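Local structure of cytolethal distending toxin subunit A (Haemophilus ducreyi, 1SR4) at residues F110-Q115 with T119-Y124; V152-V157 with R161-N166; V180-T185 with R189-Y194. The protein probably forms, with CdtC, the heterodimeric lectin-type unit required to deliver the genotoxin CdtB, so that host cells distend and arrest in G2/M. All blocks are in the same frame, centred on the assembly; numbering follows the deposited sequence.

Contact 1: F110-Q115 with T119-Y124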
loop_
_atom_site.group_PDB
_atom_site.type_symbol
_atom_site.label_atom_id
_atom_site.label_comp_id
_atom_site.label_asym_id
_atom_site.label_seq_id
_atom_site.Cartn_x
_atom_site.Cartn_y
_atom_site.Cartn_z
ATOM N N PHE A 110 7.241 13.125 -6.651
ATOM C CA PHE A 110 7.884 12.800 -5.391
ATOM C C PHE A 110 9.345 13.203 -5.396
ATOM O O PHE A 110 9.972 13.354 -6.457
ATOM C CB PHE A 110 7.793 11.296 -5.139
ATOM C CG PHE A 110 6.392 10.809 -4.946
ATOM C CD1 PHE A 110 5.755 10.967 -3.718
ATOM C CD2 PHE A 110 5.690 10.224 -6.005
ATOM C CE1 PHE A 110 4.433 10.551 -3.532
ATOM C CE2 PHE A 110 4.366 9.805 -5.832
ATOM C CZ PHE A 110 3.740 9.971 -4.586
ATOM N N ARG A 111 9.875 13.386 -4.200
ATOM C CA ARG A 111 11.274 13.712 -4.032
ATOM C C ARG A 111 11.788 12.738 -2.980
ATOM O O ARG A 111 11.001 12.196 -2.186
ATOM C CB ARG A 111 11.449 15.141 -3.575
ATOM C CG ARG A 111 11.085 15.376 -2.147
ATOM C CD ARG A 111 11.694 16.676 -1.723
ATOM N NE ARG A 111 11.423 17.004 -0.333
ATOM C CZ ARG A 111 11.757 18.164 0.216
ATOM N NH1 ARG A 111 12.373 19.081 -0.519
ATOM N NH2 ARG A 111 11.456 18.409 1.484
ATOM N N PHE A 112 13.098 12.509 -2.980
ATOM C CA PHE A 112 13.731 11.568 -2.061
ATOM C C PHE A 112 14.804 12.228 -1.204
ATOM O O PHE A 112 15.795 12.743 -1.721
ATOM C CB PHE A 112 14.342 10.420 -2.864
ATOM C CG PHE A 112 13.329 9.634 -3.657
ATOM C CD1 PHE A 112 12.720 8.510 -3.109
ATOM C CD2 PHE A 112 12.960 10.047 -4.938
ATOM C CE1 PHE A 112 11.755 7.810 -3.824
ATOM C CE2 PHE A 112 11.992 9.351 -5.668
ATOM C CZ PHE A 112 11.388 8.231 -5.109
ATOM N N VAL A 113 14.603 12.185 0.106
ATOM C CA VAL A 113 15.519 12.789 1.070
ATOM C C VAL A 113 16.367 11.714 1.760
ATOM O O VAL A 113 15.835 10.777 2.351
ATOM C CB VAL A 113 14.714 13.567 2.121
ATOM C CG1 VAL A 113 15.656 14.435 2.993
ATOM C CG2 VAL A 113 13.669 14.439 1.403
ATOM N N ASN A 114 17.684 11.854 1.702
ATOM C CA ASN A 114 18.563 10.859 2.316
ATOM C C ASN A 114 18.407 10.808 3.830
ATOM O O ASN A 114 18.398 11.847 4.489
ATOM C CB ASN A 114 20.019 11.148 1.956
ATOM C CG ASN A 114 20.923 9.960 2.225
ATOM O OD1 ASN A 114 21.588 9.881 3.263
ATOM N ND2 ASN A 114 20.935 9.015 1.293
ATOM N N GLN A 115 18.299 9.600 4.381
ATOM C CA GLN A 115 18.125 9.451 5.821
ATOM C C GLN A 115 19.288 9.999 6.614
ATOM O O GLN A 115 19.095 10.661 7.622
ATOM C CB GLN A 115 17.948 7.978 6.226
ATOM C CG GLN A 115 17.883 7.804 7.733
ATOM C CD GLN A 115 17.595 6.384 8.165
ATOM O OE1 GLN A 115 17.991 5.422 7.491
ATOM N NE2 GLN A 115 16.921 6.236 9.304
ATOM N N THR A 119 20.213 15.185 2.172
ATOM C CA THR A 119 20.243 15.755 0.823
ATOM C C THR A 119 19.168 15.079 -0.041
ATOM O O THR A 119 18.572 14.068 0.357
ATOM C CB THR A 119 21.642 15.591 0.158
ATOM O OG1 THR A 119 22.088 14.236 0.278
ATOM C CG2 THR A 119 22.666 16.499 0.839
ATOM N N CYS A 120 18.923 15.634 -1.222
ATOM C CA CYS A 120 17.896 15.109 -2.123
ATOM C C CYS A 120 18.432 14.527 -3.416
ATOM O O CYS A 120 19.446 15.012 -3.951
ATOM C CB CYS A 120 16.898 16.219 -2.468
ATOM S SG CYS A 120 15.663 16.477 -1.164
ATOM N N VAL A 121 17.739 13.499 -3.918
ATOM C CA VAL A 121 18.110 12.861 -5.176
ATOM C C VAL A 121 17.838 13.930 -6.217
ATOM O O VAL A 121 16.804 14.603 -6.153
ATOM C CB VAL A 121 17.229 11.619 -5.493
ATOM C CG1 VAL A 121 17.413 11.216 -6.952
ATOM C CG2 VAL A 121 17.612 10.426 -4.556
ATOM N N GLU A 122 18.751 14.088 -7.174
ATOM C CA GLU A 122 18.588 15.114 -8.212
ATOM C C GLU A 122 19.066 14.635 -9.592
ATOM O O GLU A 122 20.167 14.094 -9.720
ATOM C CB GLU A 122 19.379 16.366 -7.819
ATOM C CG GLU A 122 19.112 17.559 -8.732
ATOM C CD GLU A 122 19.800 18.829 -8.274
ATOM O OE1 GLU A 122 19.818 19.109 -7.050
ATOM O OE2 GLU A 122 20.310 19.563 -9.155
ATOM N N ALA A 123 18.241 14.824 -10.620
ATOM C CA ALA A 123 18.624 14.432 -11.967
ATOM C C ALA A 123 19.676 15.438 -12.425
ATOM O O ALA A 123 19.473 16.655 -12.310
ATOM C CB ALA A 123 17.418 14.482 -12.908
ATOM N N TYR A 124 20.789 14.929 -12.944
ATOM C CA TYR A 124 21.881 15.778 -13.419
ATOM C C TYR A 124 22.645 15.070 -14.539
ATOM O O TYR A 124 23.068 13.915 -14.378
ATOM C CB TYR A 124 22.840 16.106 -12.276
ATOM C CG TYR A 124 24.087 16.799 -12.770
ATOM C CD1 TYR A 124 24.062 18.152 -13.108
ATOM C CD2 TYR A 124 25.254 16.077 -13.011
ATOM C CE1 TYR A 124 25.167 18.766 -13.685
ATOM C CE2 TYR A 124 26.365 16.672 -13.583
ATOM C CZ TYR A 124 26.315 18.021 -13.923
ATOM O OH TYR A 124 27.398 18.621 -14.520
HETATM O O HOH W 1 14.432 14.078 -4.949
#
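Arg111 makes the first touch, its CD lying 4.0 Å from SG of Cys120, while its guanidinium goes on to a salt bridge with Glu102. Phe112 uses both of its backbone polar atoms, one directly and one through a water. Its O accepts from Val121 N at 3.0 Å and also receives a CA-H...O contact from Cys120 CA. The return bond, from Phe112 N toward Val121 O, is not direct: one water accepts from the N (2.8 Å) and donates to the O (2.7 Å), bridging strands that have begun to part. On the same residue CB rests against Val121 CG2 at 3.7 Å. With CG beside the backbone N and anti to the carbonyl carbon (chi1 -61°), the ring runs on away from the opposite segment. Val113 is bridged to Cys120 by backbone, and its CG2 meets the Cys120 sulphur at 3.8 Å. Asn114 N closes the pairing on Thr119 O with a short, nearly straight bond (2.7 Å, 173°); its side-chain amide is engaged by Ile96 O and Leu117 N. The strands' N-to-C directions make 128°, well off antiparallel, and each keeps its own antiparallel partner: 99-103 for 110-114, and 127-131, whose His130 bonds Thr119 OG1, for 120-124.

Contact 2: V152-V157 with R161-N166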
loop_
_atom_site.group_PDB
_atom_site.type_symbol
_atom_site.label_atom_id
_atom_site.label_comp_id
_atom_site.label_asym_id
_atom_site.label_seq_id
_atom_site.Cartn_x
_atom_site.Cartn_y
_atom_site.Cartn_z
ATOM N N VAL A 152 7.770 -0.100 -10.261
ATOM C CA VAL A 152 7.618 1.245 -10.811
ATOM C C VAL A 152 8.814 1.649 -11.672
ATOM O O VAL A 152 9.910 1.096 -11.549
ATOM C CB VAL A 152 7.482 2.342 -9.701
ATOM C CG1 VAL A 152 6.230 2.122 -8.860
ATOM C CG2 VAL A 152 8.740 2.356 -8.808
ATOM N N VAL A 153 8.583 2.604 -12.562
ATOM C CA VAL A 153 9.654 3.159 -13.375
ATOM C C VAL A 153 9.771 4.584 -12.828
ATOM O O VAL A 153 8.751 5.229 -12.544
ATOM C CB VAL A 153 9.292 3.117 -14.878
ATOM C CG1 VAL A 153 10.160 4.088 -15.686
ATOM C CG2 VAL A 153 9.550 1.713 -15.385
ATOM N N ILE A 154 10.998 5.056 -12.625
ATOM C CA ILE A 154 11.221 6.387 -12.055
ATOM C C ILE A 154 11.602 7.387 -13.143
ATOM O O ILE A 154 12.669 7.287 -13.753
ATOM C CB ILE A 154 12.325 6.335 -11.009
ATOM C CG1 ILE A 154 11.981 5.273 -9.949
ATOM C CG2 ILE A 154 12.494 7.698 -10.381
ATOM C CD1 ILE A 154 13.097 5.016 -8.926
ATOM N N LYS A 155 10.725 8.355 -13.373
ATOM C CA LYS A 155 10.952 9.340 -14.422
ATOM C C LYS A 155 11.329 10.725 -13.912
ATOM O O LYS A 155 10.608 11.328 -13.107
ATOM C CB LYS A 155 9.689 9.438 -15.287
ATOM C CG LYS A 155 9.841 10.245 -16.565
ATOM C CD LYS A 155 8.529 10.209 -17.337
ATOM C CE LYS A 155 8.670 10.805 -18.729
ATOM N NZ LYS A 155 7.338 10.843 -19.416
ATOM N N SER A 156 12.478 11.215 -14.368
ATOM C CA SER A 156 12.919 12.556 -14.006
ATOM C C SER A 156 11.942 13.512 -14.688
ATOM O O SER A 156 11.739 13.448 -15.908
ATOM C CB SER A 156 14.332 12.824 -14.531
ATOM O OG SER A 156 14.610 14.223 -14.506
ATOM N N VAL A 157 11.324 14.396 -13.921
ATOM C CA VAL A 157 10.391 15.335 -14.530
ATOM C C VAL A 157 11.136 16.426 -15.302
ATOM O O VAL A 157 10.704 16.840 -16.380
ATOM C CB VAL A 157 9.484 15.982 -13.476
ATOM C CG1 VAL A 157 8.629 17.069 -14.124
ATOM C CG2 VAL A 157 8.594 14.907 -12.834
ATOM N N ARG A 161 13.347 11.766 -18.657
ATOM C CA ARG A 161 14.048 10.499 -18.878
ATOM C C ARG A 161 13.925 9.607 -17.634
ATOM O O ARG A 161 13.709 10.100 -16.537
ATOM C CB ARG A 161 15.521 10.760 -19.204
ATOM C CG ARG A 161 15.732 11.509 -20.528
ATOM C CD ARG A 161 17.156 11.327 -21.062
ATOM N NE ARG A 161 18.178 11.964 -20.229
ATOM C CZ ARG A 161 19.487 11.834 -20.446
ATOM N NH1 ARG A 161 19.916 11.096 -21.457
ATOM N NH2 ARG A 161 20.368 12.438 -19.666
ATOM N N CYS A 162 14.071 8.300 -17.814
ATOM C CA CYS A 162 13.931 7.358 -16.716
ATOM C C CYS A 162 15.234 6.816 -16.147
ATOM O O CYS A 162 16.229 6.659 -16.857
ATOM C CB CYS A 162 13.016 6.213 -17.169
ATOM S SG CYS A 162 11.286 6.780 -17.267
ATOM N N VAL A 163 15.209 6.534 -14.847
ATOM C CA VAL A 163 16.367 6.006 -14.127
ATOM C C VAL A 163 16.615 4.578 -14.614
ATOM O O VAL A 163 15.781 3.685 -14.452
ATOM C CB VAL A 163 16.107 6.045 -12.616
ATOM C CG1 VAL A 163 17.329 5.540 -11.848
ATOM C CG2 VAL A 163 15.755 7.480 -12.212
ATOM N N THR A 164 17.788 4.382 -15.206
ATOM C CA THR A 164 18.194 3.120 -15.820
ATOM C C THR A 164 19.422 2.525 -15.143
ATOM O O THR A 164 20.278 3.260 -14.648
ATOM C CB THR A 164 18.532 3.401 -17.308
ATOM O OG1 THR A 164 17.448 4.131 -17.895
ATOM C CG2 THR A 164 18.788 2.112 -18.089
ATOM N N TYR A 165 19.527 1.196 -15.138
ATOM C CA TYR A 165 20.683 0.545 -14.525
ATOM C C TYR A 165 20.924 -0.810 -15.172
ATOM O O TYR A 165 20.046 -1.345 -15.841
ATOM C CB TYR A 165 20.455 0.348 -13.018
ATOM C CG TYR A 165 19.295 -0.572 -12.712
ATOM C CD1 TYR A 165 19.500 -1.938 -12.464
ATOM C CD2 TYR A 165 17.991 -0.082 -12.703
ATOM C CE1 TYR A 165 18.421 -2.793 -12.213
ATOM C CE2 TYR A 165 16.905 -0.916 -12.457
ATOM C CZ TYR A 165 17.118 -2.267 -12.216
ATOM O OH TYR A 165 16.023 -3.084 -12.014
ATOM N N ASN A 166 22.118 -1.359 -14.964
ATOM C CA ASN A 166 22.444 -2.669 -15.504
ATOM C C ASN A 166 22.296 -3.714 -14.402
ATOM O O ASN A 166 23.050 -3.708 -13.442
ATOM C CB ASN A 166 23.889 -2.689 -16.019
ATOM C CG ASN A 166 24.891 -2.188 -14.976
ATOM O OD1 ASN A 166 24.748 -1.084 -14.425
ATOM N ND2 ASN A 166 25.918 -2.994 -14.709
HETATM O O HOH W 2 13.074 3.762 -14.066
#
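Within the beta-trefoil fold of this ricin-type lectin chain, Lys155 and Cys162 form the single bridge between two successive strands joined by a short turn, whose directions differ by 121°. Two backbone bonds flank the bridge: Val163 N to Ile154 O at 2.9 Å, and Ser156 N to Arg161 O at 2.7 Å. Where a second bond between Ile154 and Val163 might be expected, a water accepts from Ile154 N and donates to Val163 O. The side chains divide between two faces. On one, Ile154 and Val163 cross obliquely, CG2 to CG2 at 3.7 Å; with CG1 beside the backbone N (chi1 -55°), the isoleucine's CG2 branch is the one turned to the valine. On the other, the Cys162 sulphur sits between Val153 CG1, at a doubtfully short 3.3 Å, and Lys155 CB at 3.7 Å, and its covalent partner is Cys181. Ser156 CB lies 3.4 Å from Arg161 O, while its hydroxyl is bonded to Gln159 N in the turn. Two direct bonds and one water thus link the backbones, while Val153, Lys155 and Cys162 turn to Leu145, Glu143 and Ser179 on other strands; the side chains that meet are mainly sulphur and hydrocarbon.

Contact 3: V180-T185 with R189-Y194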
loop_
_atom_site.group_PDB
_atom_site.type_symbol
_atom_site.label_atom_id
_atom_site.label_comp_id
_atom_site.label_asym_id
_atom_site.label_seq_id
_atom_site.Cartn_x
_atom_site.Cartn_y
_atom_site.Cartn_z
ATOM N N VAL A 180 15.932 7.182 -22.355
ATOM C CA VAL A 180 14.555 7.167 -22.819
ATOM C C VAL A 180 13.726 6.138 -22.050
ATOM O O VAL A 180 14.169 5.010 -21.812
ATOM C CB VAL A 180 14.489 6.900 -24.357
ATOM C CG1 VAL A 180 15.074 5.533 -24.681
ATOM C CG2 VAL A 180 13.062 7.004 -24.845
ATOM N N CYS A 181 12.522 6.534 -21.655
ATOM C CA CYS A 181 11.640 5.646 -20.903
ATOM C C CYS A 181 10.968 4.591 -21.759
ATOM O O CYS A 181 9.879 4.822 -22.260
ATOM C CB CYS A 181 10.544 6.456 -20.207
ATOM S SG CYS A 181 11.154 7.737 -19.062
ATOM N N ASP A 182 11.589 3.435 -21.938
ATOM C CA ASP A 182 10.936 2.402 -22.731
ATOM C C ASP A 182 10.522 1.214 -21.866
ATOM O O ASP A 182 9.897 0.267 -22.354
ATOM C CB ASP A 182 11.828 1.938 -23.879
ATOM C CG ASP A 182 13.240 1.625 -23.437
ATOM O OD1 ASP A 182 13.452 1.289 -22.247
ATOM O OD2 ASP A 182 14.142 1.704 -24.296
ATOM N N GLY A 183 10.847 1.276 -20.579
ATOM C CA GLY A 183 10.474 0.195 -19.681
ATOM C C GLY A 183 11.201 -1.104 -19.964
ATOM O O GLY A 183 10.702 -2.195 -19.682
ATOM N N ALA A 184 12.398 -0.998 -20.518
ATOM C CA ALA A 184 13.173 -2.189 -20.823
ATOM C C ALA A 184 13.516 -2.953 -19.539
ATOM O O ALA A 184 13.643 -2.359 -18.476
ATOM C CB ALA A 184 14.454 -1.801 -21.549
ATOM N N THR A 185 13.627 -4.274 -19.655
ATOM C CA THR A 185 14.004 -5.128 -18.532
ATOM C C THR A 185 15.006 -6.161 -19.058
ATOM O O THR A 185 14.736 -7.350 -19.061
ATOM C CB THR A 185 12.781 -5.864 -17.900
ATOM O OG1 THR A 185 12.089 -6.608 -18.911
ATOM C CG2 THR A 185 11.815 -4.858 -17.251
ATOM N N ARG A 189 20.293 -3.487 -19.232
ATOM C CA ARG A 189 19.534 -2.241 -19.174
ATOM C C ARG A 189 18.122 -2.526 -18.656
ATOM O O ARG A 189 17.322 -3.165 -19.338
ATOM C CB ARG A 189 19.481 -1.639 -20.586
ATOM C CG ARG A 189 18.672 -0.357 -20.710
ATOM C CD ARG A 189 18.827 0.291 -22.101
ATOM N NE ARG A 189 18.214 1.619 -22.120
ATOM C CZ ARG A 189 16.920 1.843 -22.313
ATOM N NH1 ARG A 189 16.098 0.823 -22.527
ATOM N NH2 ARG A 189 16.435 3.084 -22.245
ATOM N N ASP A 190 17.829 -2.056 -17.449
ATOM C CA ASP A 190 16.520 -2.293 -16.837
ATOM C C ASP A 190 16.062 -0.965 -16.244
ATOM O O ASP A 190 16.895 -0.148 -15.826
ATOM C CB ASP A 190 16.674 -3.339 -15.739
ATOM C CG ASP A 190 15.353 -3.971 -15.307
ATOM O OD1 ASP A 190 14.302 -3.297 -15.222
ATOM O OD2 ASP A 190 15.382 -5.173 -15.002
ATOM N N GLN A 191 14.754 -0.727 -16.230
ATOM C CA GLN A 191 14.252 0.519 -15.674
ATOM C C GLN A 191 13.215 0.260 -14.591
ATOM O O GLN A 191 12.517 1.187 -14.169
ATOM C CB GLN A 191 13.641 1.410 -16.769
ATOM C CG GLN A 191 14.624 1.837 -17.855
ATOM C CD GLN A 191 13.997 2.784 -18.869
ATOM O OE1 GLN A 191 12.828 2.627 -19.238
ATOM N NE2 GLN A 191 14.776 3.763 -19.337
ATOM N N THR A 192 13.099 -0.985 -14.128
ATOM C CA THR A 192 12.108 -1.247 -13.082
ATOM C C THR A 192 12.754 -1.292 -11.705
ATOM O O THR A 192 13.821 -1.883 -11.508
ATOM C CB THR A 192 11.302 -2.564 -13.329
ATOM O OG1 THR A 192 12.188 -3.632 -13.621
ATOM C CG2 THR A 192 10.366 -2.409 -14.515
ATOM N N TRP A 193 12.074 -0.650 -10.759
ATOM C CA TRP A 193 12.505 -0.542 -9.372
ATOM C C TRP A 193 11.396 -0.973 -8.436
ATOM O O TRP A 193 10.219 -0.881 -8.797
ATOM C CB TRP A 193 12.829 0.916 -9.054
ATOM C CG TRP A 193 14.013 1.459 -9.798
ATOM C CD1 TRP A 193 14.031 2.021 -11.055
ATOM C CD2 TRP A 193 15.360 1.471 -9.327
ATOM N NE1 TRP A 193 15.328 2.384 -11.384
ATOM C CE2 TRP A 193 16.157 2.053 -10.339
ATOM C CE3 TRP A 193 15.973 1.043 -8.139
ATOM C CZ2 TRP A 193 17.545 2.218 -10.197
ATOM C CZ3 TRP A 193 17.354 1.209 -8.000
ATOM C CH2 TRP A 193 18.119 1.792 -9.027
ATOM N N TYR A 194 11.758 -1.442 -7.242
ATOM C CA TYR A 194 10.739 -1.805 -6.256
ATOM C C TYR A 194 10.805 -0.818 -5.096
ATOM O O TYR A 194 11.892 -0.367 -4.698
ATOM C CB TYR A 194 10.954 -3.214 -5.682
ATOM C CG TYR A 194 11.365 -4.279 -6.684
ATOM C CD1 TYR A 194 10.626 -4.509 -7.851
ATOM C CD2 TYR A 194 12.487 -5.083 -6.447
ATOM C CE1 TYR A 194 11.004 -5.541 -8.762
ATOM C CE2 TYR A 194 12.870 -6.096 -7.343
ATOM C CZ TYR A 194 12.127 -6.319 -8.490
ATOM O OH TYR A 194 12.515 -7.327 -9.353
#
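Gln191 reaches across to the loop 180-185, where its amide bonds the backbone of Val180, Gly183 and, weakly, Asp182, a case of a side-chain amide supplementing backbone pairing. Its CB passes 4.1 Å from Ala184 O, the atom that also accepts from Gln191 N at 3.0 Å. From there the chain leaves beside the backbone N (chi1 -62°) and runs extended through CG, bringing the amide to the loop backbone. At the tip, OE1 accepts from Gly183 N at 2.7 Å, with the donor tilted 25° from the carbonyl plane, and more weakly from Asp182 N. NE2 gives a hydrogen to Val180 O at 2.8 Å, arriving from above that carbonyl's plane, and also bonds Thr164 OG1. Arg189 reaches the same loop by a second path. Its NH1 makes a salt bridge with Asp182 OD1 at 2.7 Å on the syn lone pair, the carboxylate and guanidinium planes standing nearly perpendicular (83°), while NH2 adds a weak bond to Val180 O. Asp182 OD1 accepts from Ala184 N as well, closing an Asx turn, so the carboxylate both shapes the loop and receives the arginine. At the far end Thr185 CG2 packs against Asp190 OD1 (3.6 Å), an oxygen already gripped by N and OG1 of Thr192. Gln191, Thr192 and Trp193 spell the QxW signature of ricin-type lectins, and Trp193 packs on Ile154 and Leu63. The interrupted strand 189-196 runs between strands 62-65 and 185-186, antiparallel to both, while Thr185 and Thr192 pack on Pro152 and Ser153 of the CdtC chain.

Contacts 1 and 2 are variations on one theme: buried, diverging strand pairs with a single bridge, two direct backbone bonds, one bridging water and a half-cystine at the bridge. They share no strand, but touch where Ala123 CB meets Ser156 OG at 3.2 Å. Contact 3 lies farther from the chain's centre and is only partly buried; there side-chain groups supply most of the bonds, with a little strand pairing kept at Thr185 and Asp190. All three touch partner subunits: contact 1 CdtB, contacts 2 and 3 CdtC, the last with more residues. Contacts 2 and 3, with centres 7 Å apart, are joined by the Cys162-Cys181 disulfide and a probable hydrogen bond between Tyr165 OH and Thr192 O. Contact 1 does not touch contact 3.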